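PDB 5EC0: Alp7A from Bacillus subtilis, which is an actin-like cytoskeletal protein that binds adenine nucleotide, here ADP, and probably forms filaments that segregate plasmids. Local coordinates for residues E248-K252 / E253-E257. Residues are numbered along the deposited sequence; the frame is centred on the assembly and turned at random.
Sequences EKLRK and EKLLE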
loop_
_atom_site.group_PDB
_atom_site.type_symbol
_atom_site.label_atom_id
_atom_site.label_comp_id
_atom_site.label_asym_id
_atom_site.label_seq_id
_atom_site.Cartn_x
_atom_site.Cartn_y
_atom_site.Cartn_z
ATOM N N GLU A 248 19.057 -6.775 1.509
ATOM C CA GLU A 248 19.709 -7.368 2.664
ATOM C C GLU A 248 20.974 -8.081 2.209
ATOM O O GLU A 248 21.942 -8.191 2.965
ATOM C CB GLU A 248 18.745 -8.311 3.404
ATOM C CG GLU A 248 19.368 -9.223 4.468
ATOM C CD GLU A 248 19.747 -8.506 5.768
ATOM O OE1 GLU A 248 19.702 -7.255 5.816
ATOM O OE2 GLU A 248 20.102 -9.205 6.747
ATOM N N LYS A 249 20.987 -8.546 0.965
ATOM C CA LYS A 249 22.207 -9.139 0.432
ATOM C C LYS A 249 23.219 -8.034 0.175
ATOM O O LYS A 249 24.417 -8.201 0.421
ATOM C CB LYS A 249 21.932 -9.928 -0.840
ATOM C CG LYS A 249 23.150 -10.597 -1.426
ATOM C CD LYS A 249 22.761 -11.489 -2.598
ATOM C CE LYS A 249 23.913 -12.390 -3.037
ATOM N NZ LYS A 249 25.054 -11.652 -3.669
ATOM N N LEU A 250 22.722 -6.897 -0.302
ATOM C CA LEU A 250 23.552 -5.720 -0.531
ATOM C C LEU A 250 24.132 -5.198 0.778
ATOM O O LEU A 250 25.315 -4.832 0.853
ATOM C CB LEU A 250 22.748 -4.610 -1.207
ATOM C CG LEU A 250 23.515 -3.291 -1.336
ATOM C CD1 LEU A 250 24.719 -3.478 -2.242
ATOM C CD2 LEU A 250 22.603 -2.197 -1.843
ATOM N N ARG A 251 23.290 -5.159 1.807
ATOM C CA ARG A 251 23.720 -4.678 3.111
ATOM C C ARG A 251 24.836 -5.562 3.659
ATOM O O ARG A 251 25.900 -5.065 4.017
ATOM C CB ARG A 251 22.551 -4.622 4.100
ATOM C CG ARG A 251 22.935 -4.007 5.453
ATOM C CD ARG A 251 21.773 -4.001 6.437
ATOM N NE ARG A 251 21.402 -5.356 6.828
ATOM C CZ ARG A 251 22.011 -6.051 7.786
ATOM N NH1 ARG A 251 23.024 -5.520 8.459
ATOM N NH2 ARG A 251 21.607 -7.281 8.068
ATOM N N LYS A 252 24.601 -6.869 3.700
ATOM C CA LYS A 252 25.549 -7.779 4.338
ATOM C C LYS A 252 26.851 -7.900 3.546
ATOM O O LYS A 252 27.892 -8.254 4.104
ATOM C CB LYS A 252 24.921 -9.165 4.544
ATOM C CG LYS A 252 23.882 -9.220 5.670
ATOM C CD LYS A 252 23.443 -10.650 5.971
ATOM C CE LYS A 252 22.406 -11.133 4.961
ATOM N NZ LYS A 252 21.831 -12.461 5.329
ATOM N N GLU A 253 26.801 -7.596 2.252
ATOM C CA GLU A 253 27.990 -7.726 1.417
ATOM C C GLU A 253 28.790 -6.433 1.301
ATOM O O GLU A 253 30.020 -6.461 1.360
ATOM C CB GLU A 253 27.611 -8.222 0.019
ATOM C CG GLU A 253 27.282 -9.709 -0.035
ATOM C CD GLU A 253 26.901 -10.169 -1.428
ATOM O OE1 GLU A 253 26.535 -9.309 -2.257
ATOM O OE2 GLU A 253 26.970 -11.392 -1.693
ATOM N N LYS A 254 28.108 -5.301 1.157
ATOM C CA LYS A 254 28.809 -4.067 0.811
ATOM C C LYS A 254 28.642 -2.896 1.791
ATOM O O LYS A 254 29.360 -1.896 1.687
ATOM C CB LYS A 254 28.370 -3.620 -0.589
ATOM C CG LYS A 254 28.682 -4.642 -1.670
ATOM C CD LYS A 254 28.919 -3.990 -3.024
ATOM C CE LYS A 254 29.507 -4.993 -4.005
ATOM N NZ LYS A 254 28.748 -6.275 -3.994
ATOM N N LEU A 255 27.716 -3.014 2.743
ATOM C CA LEU A 255 27.361 -1.869 3.586
ATOM C C LEU A 255 27.185 -2.184 5.075
ATOM O O LEU A 255 26.558 -1.415 5.791
ATOM C CB LEU A 255 26.072 -1.226 3.061
ATOM C CG LEU A 255 26.099 -0.570 1.678
ATOM C CD1 LEU A 255 24.730 -0.023 1.355
ATOM C CD2 LEU A 255 27.143 0.539 1.612
ATOM N N LEU A 256 27.755 -3.291 5.540
ATOM C CA LEU A 256 27.616 -3.733 6.930
ATOM C C LEU A 256 27.988 -2.650 7.946
ATOM O O LEU A 256 27.498 -2.637 9.076
ATOM C CB LEU A 256 28.481 -4.974 7.153
ATOM C CG LEU A 256 27.930 -6.150 7.955
ATOM C CD1 LEU A 256 26.480 -6.420 7.608
ATOM C CD2 LEU A 256 28.779 -7.368 7.660
ATOM N N GLU A 257 28.856 -1.741 7.520
ATOM C CA GLU A 257 29.349 -0.653 8.350
ATOM C C GLU A 257 28.253 0.374 8.614
ATOM O O GLU A 257 28.246 1.056 9.637
ATOM C CB GLU A 257 30.514 0.032 7.644
ATOM C CG GLU A 257 31.439 -0.927 6.921
ATOM C CD GLU A 257 32.481 -0.211 6.095
ATOM O OE1 GLU A 257 32.371 1.021 5.936
ATOM O OE2 GLU A 257 33.393 -0.884 5.580
#
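K249 and E253, one helical turn apart, form an i to i+4 salt bridge on the exposed side of the last turns of helix 243-254. K249 runs out extended and bends only at its last torsion (chi4 -69°), which brings NZ to 2.8 Å from E253 OE2, on the syn side of the carboxylate; a weak bond reaches OE1. The backbone carries the helix to its C-terminal end: K254 N donates to L250 O at 2.8 Å, and L255 N to R251 O at 3.0 Å, just where L255 leaves helical geometry. A second ion pair holds R251, whose NE and NH2 grip E248 side-on, with NE 2.7 Å from OE1 and NH2 2.8 Å from OE2. Shortened to an alanine, R251 would lose its guanidinium, which is likely to leave the E248 carboxylate and the F259 carbonyl, bonded by NH1, without that partner. The end of the L256 side chain turns back, packing CD1 obliquely against the guanidinium, 3.7 Å from R251 NH1. Between carbons, L250 CD1 meets K254 CB at 4.0 Å. Within this actin-like C-terminal domain, L250 and L255 face helix 292-313, touching S298 and I294 respectively, and R251 and L255 both rest on L265 of helix 262-272, the helix that carries the ADP-binding E266.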